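Local coordinates for protein probable acetyltransferase (PDB 3EXN) that binds acetyl coenzyme A and is probably a GCN5-related N-acetyltransferase that transfers the acetyl group to an acceptor substrate, at residues L10-A15 with F65-G70; D59-A64 with D78-Y83; R122-V127 with W155-L160. All coordinates share one frame; numbering follows the deposited sequence.

Contact 1: residues L10-A15 with F65-G70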
loop_
_atom_site.group_PDB
_atom_site.type_symbol
_atom_site.label_atom_id
_atom_site.label_comp_id
_atom_site.label_asym_id
_atom_site.label_seq_id
_atom_site.Cartn_x
_atom_site.Cartn_y
_atom_site.Cartn_z
ATOM N N LEU A 10 -12.179 -7.168 -13.992
ATOM C CA LEU A 10 -11.446 -8.164 -13.202
ATOM C C LEU A 10 -9.991 -7.783 -12.997
ATOM O O LEU A 10 -9.458 -8.043 -11.912
ATOM C CB LEU A 10 -11.499 -9.550 -13.878
ATOM C CG LEU A 10 -12.893 -10.134 -14.116
ATOM C CD1 LEU A 10 -12.772 -11.438 -15.005
ATOM C CD2 LEU A 10 -13.546 -10.390 -12.806
ATOM N N THR A 11 -9.348 -7.192 -14.018
ATOM C CA THR A 11 -7.905 -6.949 -14.020
ATOM C C THR A 11 -7.664 -5.567 -13.417
ATOM O O THR A 11 -8.259 -4.590 -13.836
ATOM C CB THR A 11 -7.305 -6.999 -15.462
ATOM O OG1 THR A 11 -7.513 -8.325 -16.027
ATOM C CG2 THR A 11 -5.802 -6.722 -15.428
ATOM N N LEU A 12 -6.769 -5.509 -12.441
ATOM C CA LEU A 12 -6.527 -4.305 -11.667
ATOM C C LEU A 12 -5.307 -3.681 -12.293
ATOM O O LEU A 12 -4.275 -4.355 -12.392
ATOM C CB LEU A 12 -6.263 -4.714 -10.191
ATOM C CG LEU A 12 -6.249 -3.695 -9.088
ATOM C CD1 LEU A 12 -7.640 -3.068 -8.828
ATOM C CD2 LEU A 12 -5.639 -4.373 -7.878
ATOM N N ASP A 13 -5.407 -2.411 -12.672
ATOM C CA ASP A 13 -4.270 -1.649 -13.213
ATOM C C ASP A 13 -3.521 -0.820 -12.165
ATOM O O ASP A 13 -4.131 -0.148 -11.321
ATOM C CB ASP A 13 -4.729 -0.743 -14.320
ATOM C CG ASP A 13 -5.360 -1.521 -15.483
ATOM O OD1 ASP A 13 -4.885 -2.650 -15.783
ATOM O OD2 ASP A 13 -6.319 -0.999 -16.087
ATOM N N LEU A 14 -2.199 -0.846 -12.255
ATOM C CA LEU A 14 -1.361 -0.138 -11.289
ATOM C C LEU A 14 -0.812 1.079 -12.036
ATOM O O LEU A 14 0.097 0.915 -12.858
ATOM C CB LEU A 14 -0.223 -1.066 -10.821
ATOM C CG LEU A 14 -0.494 -1.983 -9.619
ATOM C CD1 LEU A 14 -1.654 -2.967 -9.843
ATOM C CD2 LEU A 14 0.734 -2.732 -9.274
ATOM N N ALA A 15 -1.432 2.244 -11.772
ATOM C CA ALA A 15 -1.102 3.541 -12.388
ATOM C C ALA A 15 -0.127 4.314 -11.475
ATOM O O ALA A 15 -0.478 4.715 -10.381
ATOM C CB ALA A 15 -2.393 4.389 -12.607
ATOM N N PHE A 65 1.380 3.755 -6.447
ATOM C CA PHE A 65 0.380 3.554 -7.502
ATOM C C PHE A 65 -1.019 3.801 -7.004
ATOM O O PHE A 65 -1.399 3.319 -5.915
ATOM C CB PHE A 65 0.421 2.100 -7.990
ATOM C CG PHE A 65 1.769 1.638 -8.387
ATOM C CD1 PHE A 65 2.211 1.750 -9.720
ATOM C CD2 PHE A 65 2.616 1.101 -7.422
ATOM C CE1 PHE A 65 3.491 1.309 -10.084
ATOM C CE2 PHE A 65 3.896 0.665 -7.776
ATOM C CZ PHE A 65 4.341 0.800 -9.107
ATOM N N LEU A 66 -1.825 4.505 -7.804
ATOM C CA LEU A 66 -3.263 4.345 -7.702
ATOM C C LEU A 66 -3.710 3.017 -8.354
ATOM O O LEU A 66 -3.191 2.630 -9.409
ATOM C CB LEU A 66 -3.982 5.518 -8.356
ATOM C CG LEU A 66 -4.353 6.685 -7.465
ATOM C CD1 LEU A 66 -4.899 7.759 -8.404
ATOM C CD2 LEU A 66 -5.404 6.350 -6.367
ATOM N N LEU A 67 -4.651 2.330 -7.724
ATOM C CA LEU A 67 -5.183 1.028 -8.191
ATOM C C LEU A 67 -6.508 1.249 -8.856
ATOM O O LEU A 67 -7.410 1.849 -8.268
ATOM C CB LEU A 67 -5.247 0.019 -7.032
ATOM C CG LEU A 67 -3.978 -0.164 -6.203
ATOM C CD1 LEU A 67 -4.203 -1.186 -5.075
ATOM C CD2 LEU A 67 -2.795 -0.580 -7.049
ATOM N N PHE A 68 -6.593 0.856 -10.134
ATOM C CA PHE A 68 -7.754 1.186 -10.953
ATOM C C PHE A 68 -8.474 -0.060 -11.405
ATOM O O PHE A 68 -7.862 -1.018 -11.841
ATOM C CB PHE A 68 -7.377 2.020 -12.195
ATOM C CG PHE A 68 -7.225 3.516 -11.920
ATOM C CD1 PHE A 68 -8.328 4.374 -11.894
ATOM C CD2 PHE A 68 -5.958 4.060 -11.734
ATOM C CE1 PHE A 68 -8.179 5.754 -11.656
ATOM C CE2 PHE A 68 -5.775 5.474 -11.525
ATOM C CZ PHE A 68 -6.877 6.308 -11.458
ATOM N N LEU A 69 -9.788 0.002 -11.354
ATOM C CA LEU A 69 -10.622 -0.946 -12.150
ATOM C C LEU A 69 -11.286 -0.099 -13.226
ATOM O O LEU A 69 -12.248 0.637 -12.957
ATOM C CB LEU A 69 -11.648 -1.660 -11.276
ATOM C CG LEU A 69 -11.149 -2.786 -10.360
ATOM C CD1 LEU A 69 -12.275 -3.298 -9.486
ATOM C CD2 LEU A 69 -10.471 -3.936 -11.118
ATOM N N GLY A 70 -10.769 -0.194 -14.447
ATOM C CA GLY A 70 -11.188 0.708 -15.529
ATOM C C GLY A 70 -10.828 2.130 -15.128
ATOM O O GLY A 70 -9.669 2.393 -14.843
HETATM O O HOH W 1 -8.731 -2.086 -15.506
HETATM O O HOH W 2 -7.394 1.678 -15.950
#
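L14 CG rests against L67 CD2 (3.7 Å), the two side chains leaving the sheet together. On the same face L12 leans over toward L69: its chi2 of 67° places CD1 3.7 Å from L69 CD2. Helix 105-115 closes over this leucine layer, with A109 touching both L12 and L67. Beneath the side chains runs an antiparallel ladder: D13 and F68 exchange two N-H...O bonds, each 2.9 Å between N and O, and A15 N gives another to L66 O. The return bond from L66 N to A15 O is weak, bent to 129° at the hydrogen. Strand 13-16 is thereby added as the outermost strand on one side of the mixed GNAT sheet, next to 62-69. The face of D13, A15, L66 and F68 is covered by helix 22-30 at L66 and F68 but opens to water at D13. There A15 CB meets the F68 ring at its edge, 3.7 Å from CD2, while exposed D13 turns to solvent. D13 OD2 accepts from two waters: one, 2.7 Å from OD2, also donates to T11 O and accepts from G70 N; the other, 2.9 Å from OD2, donates to G70 O as well.

Contact 2: residues D59-A64 with D78-Y83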
loop_
_atom_site.group_PDB
_atom_site.type_symbol
_atom_site.label_atom_id
_atom_site.label_comp_id
_atom_site.label_asym_id
_atom_site.label_seq_id
_atom_site.Cartn_x
_atom_site.Cartn_y
_atom_site.Cartn_z
ATOM N N ASP A 59 11.745 11.226 -4.826
ATOM C CA ASP A 59 12.501 10.038 -4.425
ATOM C C ASP A 59 12.477 8.979 -5.548
ATOM O O ASP A 59 11.426 8.377 -5.805
ATOM C CB ASP A 59 11.937 9.491 -3.121
ATOM C CG ASP A 59 12.703 8.295 -2.592
ATOM O OD1 ASP A 59 13.620 7.753 -3.298
ATOM O OD2 ASP A 59 12.395 7.921 -1.428
ATOM N N PRO A 60 13.636 8.753 -6.230
ATOM C CA PRO A 60 13.674 7.818 -7.391
ATOM C C PRO A 60 13.372 6.372 -7.044
ATOM O O PRO A 60 13.115 5.553 -7.943
ATOM C CB PRO A 60 15.110 7.933 -7.911
ATOM C CG PRO A 60 15.895 8.546 -6.768
ATOM C CD PRO A 60 14.978 9.268 -5.879
ATOM N N ARG A 61 13.437 6.061 -5.744
ATOM C CA ARG A 61 13.183 4.724 -5.260
ATOM C C ARG A 61 11.781 4.438 -4.663
ATOM O O ARG A 61 11.506 3.305 -4.277
ATOM C CB ARG A 61 14.287 4.333 -4.318
ATOM C CG ARG A 61 15.608 4.189 -5.054
ATOM C CD ARG A 61 16.428 3.182 -4.391
ATOM N NE ARG A 61 16.928 3.680 -3.126
ATOM C CZ ARG A 61 17.977 4.475 -2.995
ATOM N NH1 ARG A 61 18.352 4.846 -1.769
ATOM N NH2 ARG A 61 18.653 4.904 -4.078
ATOM N N ARG A 62 10.912 5.430 -4.612
ATOM C CA ARG A 62 9.523 5.207 -4.206
ATOM C C ARG A 62 8.784 4.629 -5.403
ATOM O O ARG A 62 9.010 5.017 -6.563
ATOM C CB ARG A 62 8.820 6.512 -3.756
ATOM C CG ARG A 62 9.179 7.007 -2.348
ATOM C CD ARG A 62 8.500 6.270 -1.157
ATOM N NE ARG A 62 7.089 6.666 -0.881
ATOM C CZ ARG A 62 6.703 7.742 -0.210
ATOM N NH1 ARG A 62 5.404 7.951 -0.002
ATOM N NH2 ARG A 62 7.593 8.618 0.287
ATOM N N ARG A 63 7.925 3.650 -5.112
ATOM C CA ARG A 63 7.062 3.040 -6.105
ATOM C C ARG A 63 5.639 3.081 -5.571
ATOM O O ARG A 63 5.258 2.237 -4.724
ATOM C CB ARG A 63 7.470 1.613 -6.404
ATOM C CG ARG A 63 8.837 1.474 -7.133
ATOM C CD ARG A 63 8.848 1.997 -8.574
ATOM N NE ARG A 63 10.199 1.860 -9.190
ATOM C CZ ARG A 63 11.209 2.716 -9.016
ATOM N NH1 ARG A 63 12.389 2.498 -9.631
ATOM N NH2 ARG A 63 11.084 3.759 -8.187
ATOM N N ALA A 64 4.893 4.088 -6.002
ATOM C CA ALA A 64 3.541 4.292 -5.507
ATOM C C ALA A 64 2.555 4.360 -6.663
ATOM O O ALA A 64 2.872 4.955 -7.718
ATOM C CB ALA A 64 3.451 5.591 -4.619
ATOM N N ASP A 78 1.976 1.650 -1.885
ATOM C CA ASP A 78 3.160 2.555 -1.709
ATOM C C ASP A 78 4.264 1.700 -1.166
ATOM O O ASP A 78 4.096 1.088 -0.125
ATOM C CB ASP A 78 2.806 3.728 -0.743
ATOM C CG ASP A 78 3.816 4.900 -0.776
ATOM O OD1 ASP A 78 5.036 4.708 -1.076
ATOM O OD2 ASP A 78 3.392 6.041 -0.481
ATOM N N ALA A 79 5.372 1.647 -1.883
ATOM C CA ALA A 79 6.571 0.900 -1.485
ATOM C C ALA A 79 7.843 1.735 -1.706
ATOM O O ALA A 79 7.861 2.736 -2.449
ATOM C CB ALA A 79 6.618 -0.410 -2.250
ATOM N N LYS A 80 8.904 1.332 -1.034
ATOM C CA LYS A 80 10.240 1.939 -1.150
ATOM C C LYS A 80 11.279 0.837 -1.473
ATOM O O LYS A 80 11.475 -0.108 -0.683
ATOM C CB LYS A 80 10.643 2.601 0.184
ATOM C CG LYS A 80 12.013 3.272 0.206
ATOM C CD LYS A 80 12.139 4.346 -0.842
ATOM C CE LYS A 80 13.524 4.965 -0.848
ATOM N NZ LYS A 80 13.667 6.005 0.215
ATOM N N LEU A 81 11.940 0.969 -2.618
ATOM C CA LEU A 81 13.084 0.111 -2.964
ATOM C C LEU A 81 14.328 0.561 -2.173
ATOM O O LEU A 81 14.562 1.753 -1.993
ATOM C CB LEU A 81 13.361 0.195 -4.468
ATOM C CG LEU A 81 12.213 -0.071 -5.446
ATOM C CD1 LEU A 81 12.699 0.099 -6.917
ATOM C CD2 LEU A 81 11.665 -1.482 -5.173
ATOM N N GLY A 82 15.168 -0.387 -1.749
ATOM C CA GLY A 82 16.427 -0.026 -1.117
ATOM C C GLY A 82 16.310 0.211 0.385
ATOM O O GLY A 82 17.258 0.728 1.000
ATOM N N TYR A 83 15.174 -0.183 0.967
ATOM C CA TYR A 83 14.938 -0.115 2.409
ATOM C C TYR A 83 14.382 -1.493 2.838
ATOM O O TYR A 83 13.450 -1.989 2.215
ATOM C CB TYR A 83 13.944 1.008 2.795
ATOM C CG TYR A 83 13.878 1.209 4.294
ATOM C CD1 TYR A 83 14.725 2.095 4.940
ATOM C CD2 TYR A 83 13.031 0.457 5.062
ATOM C CE1 TYR A 83 14.701 2.215 6.325
ATOM C CE2 TYR A 83 13.013 0.560 6.412
ATOM C CZ TYR A 83 13.826 1.446 7.049
ATOM O OH TYR A 83 13.760 1.515 8.433
#
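D78 OD2 is held by R62 NH1 at 2.8 Å and, from just outside the two segments, by Y76 OH. R62 NE gives to D78 OD1, also at 2.8 Å, and both oxygens meet R62 with their syn lone pairs. The pair spans the antiparallel beta hairpin of strands 62-69 and 72-81 on the face that also carries A64 and K80. Bends at chi2 (-78°) and chi3 fold the R62 chain back toward D78, and the guanidinium lies nearly coplanar with the carboxylate, 24° between planes. This two-point grip fixes the rotation of the buried carboxylate, and Y76 OH gives OD2 a second partner. Where strand 62-69 begins, a type I turn from D59 to R62 carries an Asx turn, D59 OD1 taking the backbone N-H of R61 from above the carboxylate plane. The other oxygen, OD2, receives K80 NZ at 2.8 Å on its syn lone pair; the D59 and K80 side chains cross at about a right angle. Between the strands, R63 N donates almost straight to A79 O (177°), and L81 N to R61 O. On the opposite face from R62, the R63 guanidinium sends NH2 to both P60 O and R62 O, both close to its plane. That holds the group flat over L81, whose CD1 sits 3.6 Å from R63 NH1, above one guanidinium face and offset toward the rim.

Contact 3: residues R122-V127 with W155-L160. With ACO (acetyl coenzyme *a), chain C.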
loop_
_atom_site.group_PDB
_atom_site.type_symbol
_atom_site.label_atom_id
_atom_site.label_comp_id
_atom_site.label_asym_id
_atom_site.label_seq_id
_atom_site.Cartn_x
_atom_site.Cartn_y
_atom_site.Cartn_z
ATOM N N ARG A 122 14.334 -9.408 -1.150
ATOM C CA ARG A 122 13.223 -9.690 -0.217
ATOM C C ARG A 122 12.268 -8.526 -0.231
ATOM O O ARG A 122 12.705 -7.392 -0.400
ATOM C CB ARG A 122 13.672 -9.796 1.255
ATOM C CG ARG A 122 14.943 -10.561 1.509
ATOM C CD ARG A 122 15.528 -10.243 2.859
ATOM N NE ARG A 122 16.965 -10.470 2.854
ATOM C CZ ARG A 122 17.546 -11.666 2.812
ATOM N NH1 ARG A 122 16.819 -12.787 2.777
ATOM N NH2 ARG A 122 18.876 -11.753 2.816
ATOM N N LEU A 123 11.000 -8.821 0.054
ATOM C CA LEU A 123 9.927 -7.797 0.157
ATOM C C LEU A 123 9.405 -7.794 1.583
ATOM O O LEU A 123 8.820 -8.766 2.045
ATOM C CB LEU A 123 8.808 -8.116 -0.842
ATOM C CG LEU A 123 7.625 -7.146 -0.859
ATOM C CD1 LEU A 123 8.093 -5.727 -1.112
ATOM C CD2 LEU A 123 6.583 -7.571 -1.926
ATOM N N TYR A 124 9.600 -6.667 2.275
ATOM C CA TYR A 124 9.111 -6.514 3.640
ATOM C C TYR A 124 7.768 -5.821 3.553
ATOM O O TYR A 124 7.506 -5.195 2.545
ATOM C CB TYR A 124 10.058 -5.639 4.451
ATOM C CG TYR A 124 11.385 -6.335 4.867
ATOM C CD1 TYR A 124 11.534 -6.905 6.135
ATOM C CD2 TYR A 124 12.477 -6.395 3.994
ATOM C CE1 TYR A 124 12.761 -7.528 6.526
ATOM C CE2 TYR A 124 13.680 -7.027 4.370
ATOM C CZ TYR A 124 13.804 -7.588 5.641
ATOM O OH TYR A 124 15.005 -8.199 6.030
ATOM N N ALA A 125 6.987 -5.955 4.620
ATOM C CA ALA A 125 5.706 -5.234 4.844
ATOM C C ALA A 125 5.708 -4.785 6.311
ATOM O O ALA A 125 6.063 -5.573 7.195
ATOM C CB ALA A 125 4.554 -6.174 4.567
ATOM N N VAL A 126 5.334 -3.509 6.563
ATOM C CA VAL A 126 5.290 -2.939 7.924
ATOM C C VAL A 126 3.842 -2.590 8.253
ATOM O O VAL A 126 3.191 -1.905 7.471
ATOM C CB VAL A 126 6.204 -1.746 8.135
ATOM C CG1 VAL A 126 5.980 -0.632 7.059
ATOM C CG2 VAL A 126 6.058 -1.218 9.603
ATOM N N VAL A 127 3.337 -3.152 9.360
ATOM C CA VAL A 127 1.949 -2.970 9.755
ATOM C C VAL A 127 1.899 -1.999 10.933
ATOM O O VAL A 127 2.673 -2.141 11.875
ATOM C CB VAL A 127 1.282 -4.288 10.150
ATOM C CG1 VAL A 127 -0.181 -4.010 10.597
ATOM C CG2 VAL A 127 1.359 -5.302 8.990
ATOM N N TRP A 155 6.871 -5.849 11.828
ATOM C CA TRP A 155 7.542 -6.146 10.562
ATOM C C TRP A 155 7.367 -7.612 10.134
ATOM O O TRP A 155 7.467 -8.519 10.959
ATOM C CB TRP A 155 9.033 -5.833 10.675
ATOM C CG TRP A 155 9.306 -4.365 10.716
ATOM C CD1 TRP A 155 9.252 -3.543 11.813
ATOM C CD2 TRP A 155 9.607 -3.536 9.610
ATOM N NE1 TRP A 155 9.523 -2.255 11.449
ATOM C CE2 TRP A 155 9.759 -2.220 10.102
ATOM C CE3 TRP A 155 9.784 -3.774 8.244
ATOM C CZ2 TRP A 155 10.060 -1.154 9.280
ATOM C CZ3 TRP A 155 10.098 -2.719 7.426
ATOM C CH2 TRP A 155 10.233 -1.417 7.947
ATOM N N TYR A 156 7.164 -7.784 8.823
ATOM C CA TYR A 156 7.009 -9.089 8.137
ATOM C C TYR A 156 7.845 -9.108 6.847
ATOM O O TYR A 156 8.144 -8.057 6.282
ATOM C CB TYR A 156 5.544 -9.279 7.761
ATOM C CG TYR A 156 4.616 -9.341 8.930
ATOM C CD1 TYR A 156 4.220 -10.562 9.480
ATOM C CD2 TYR A 156 4.098 -8.156 9.490
ATOM C CE1 TYR A 156 3.361 -10.617 10.589
ATOM C CE2 TYR A 156 3.251 -8.205 10.596
ATOM C CZ TYR A 156 2.894 -9.447 11.150
ATOM O OH TYR A 156 2.031 -9.508 12.233
ATOM N N VAL A 157 8.163 -10.308 6.329
ATOM C CA VAL A 157 8.987 -10.438 5.119
ATOM C C VAL A 157 8.615 -11.664 4.266
ATOM O O VAL A 157 8.236 -12.731 4.800
ATOM C CB VAL A 157 10.507 -10.513 5.442
ATOM C CG1 VAL A 157 10.877 -11.828 6.170
ATOM C CG2 VAL A 157 11.337 -10.282 4.169
ATOM N N ARG A 158 8.761 -11.501 2.947
ATOM C CA ARG A 158 8.607 -12.621 1.986
ATOM C C ARG A 158 9.728 -12.637 0.961
ATOM O O ARG A 158 9.940 -11.662 0.248
ATOM C CB ARG A 158 7.277 -12.498 1.249
ATOM C CG ARG A 158 6.962 -13.714 0.342
ATOM C CD ARG A 158 5.587 -13.628 -0.239
ATOM N NE ARG A 158 5.529 -12.682 -1.345
ATOM C CZ ARG A 158 4.426 -12.373 -2.032
ATOM N NH1 ARG A 158 3.242 -12.935 -1.746
ATOM N NH2 ARG A 158 4.505 -11.482 -3.021
ATOM N N PRO A 159 10.436 -13.781 0.824
ATOM C CA PRO A 159 11.491 -13.799 -0.181
ATOM C C PRO A 159 10.911 -13.742 -1.580
ATOM O O PRO A 159 9.789 -14.207 -1.798
ATOM C CB PRO A 159 12.170 -15.163 0.041
ATOM C CG PRO A 159 11.047 -16.032 0.510
ATOM C CD PRO A 159 10.192 -15.124 1.384
ATOM N N LEU A 160 11.656 -13.132 -2.497
ATOM C CA LEU A 160 11.289 -13.127 -3.912
ATOM C C LEU A 160 12.215 -14.111 -4.619
ATOM O O LEU A 160 11.895 -14.579 -5.697
ATOM C CB LEU A 160 11.399 -11.726 -4.551
ATOM C CG LEU A 160 10.602 -10.553 -3.956
ATOM C CD1 LEU A 160 10.360 -9.518 -5.055
ATOM C CD2 LEU A 160 9.264 -10.976 -3.332
ATOM O OXT LEU A 160 13.280 -14.475 -4.117
HETATM O O5B ACO C . -7.823 -11.367 0.524
HETATM P P1A ACO C . -8.296 -10.134 -0.468
HETATM O O1A ACO C . -9.802 -10.267 -0.691
HETATM O O2A ACO C . -7.250 -9.992 -1.562
HETATM O O3A ACO C . -8.054 -8.894 0.561
HETATM P P2A ACO C . -8.462 -7.384 0.253
HETATM O O4A ACO C . -9.587 -7.065 1.243
HETATM O O5A ACO C . -8.792 -7.166 -1.204
HETATM O O6A ACO C . -7.045 -6.671 0.698
HETATM C CBP ACO C . -6.251 -5.401 2.665
HETATM C CCP ACO C . -6.466 -6.778 2.012
HETATM C CDP ACO C . -5.227 -4.692 1.797
HETATM C CEP ACO C . -5.682 -5.527 4.076
HETATM C CAP ACO C . -7.588 -4.612 2.694
HETATM O OAP ACO C . -8.571 -5.293 3.517
HETATM C C9P ACO C . -7.457 -3.213 3.264
HETATM O O9P ACO C . -7.240 -2.245 2.550
HETATM N N8P ACO C . -7.619 -3.090 4.579
HETATM C C7P ACO C . -7.612 -1.787 5.273
HETATM C C6P ACO C . -6.286 -1.035 5.166
HETATM C C5P ACO C . -5.137 -1.869 5.713
HETATM O O5P ACO C . -5.236 -2.514 6.779
HETATM N N4P ACO C . -4.025 -1.861 4.962
HETATM C C3P ACO C . -2.840 -2.588 5.359
HETATM C C2P ACO C . -1.912 -1.729 6.182
HETATM S S1P ACO C . -0.400 -2.588 6.642
HETATM C C ACO C . 0.391 -2.394 5.157
HETATM O O ACO C . -0.176 -1.821 4.264
HETATM C CH3 ACO C . 1.795 -2.933 4.957
#
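Y124 CG is anti to its carbonyl carbon (chi1 -74°), and V157 CG2 is anti to its own backbone N, torsions that bring the two side chains together on one face of the sheet. V157 CG2 stands over the centre of the Y124 ring, 3.7 Å from the centroid and 4° off the normal, a CH-pi contact. Two residues along, past the hydrogen-bonded A125/Y156 pair, the roles swap: V126 CB lies over the six-membered ring of W155, 3.8 Å from its centroid, while V126 CG2 approaches CE2 on the same indole face. Y124 CD1 reaches W155 CE3 at 4.2 Å, so aromatic and valine side chains join into a continuous apolar strip. The backbones pair antiparallel through bonds between L123 and R158 and between A125 and Y156, in both directions each. Strand 122-128 thus sits between 153-159 and 89-96, its parallel neighbour, from which it probably splays to admit the pantetheine arm, as in other GNAT enzymes. On the other face, V127 CG2 crosses obliquely to the Y156 ring, 3.8 Å from CE2, and L160 CD2 packs on L123 CB. R158, on this face, sends NH1 to a salt bridge with E111 and a hydrogen bond to Q141 O. Near the C-terminal end of strand 122-128 the acetyl-CoA thioester comes in: V126 O is 3.1 Å from the acetyl CH3, and V127 CA lies 3.9 Å from S1P. CH-pi and apolar packing and paired backbone bonds thus hold the stretch that meets the acetyl group, setting a carbonyl oxygen beside its methyl.

Overall arrangement
All three contacts belong to one mixed sheet. Contacts 1 and 2 share strand 62-69 and follow one another along it, their centres about 19 Å apart: contact 1 joins it to the edge strand 13-16, contact 2 to its hairpin partner 72-81. Contact 3 lies beyond strand 89-96, with its centre about 14 Å from that of contact 2 and about 22 Å from that of contact 1. Contacts 2 and 3 touch directly where Y83 CE2 packs 3.7 Å from W155 CH2. Acetyl-CoA reaches contact 3 itself, through V126 and V127, whereas the side chains of L67 in contact 1 and D78 in contact 2 are each about 8 Å from it.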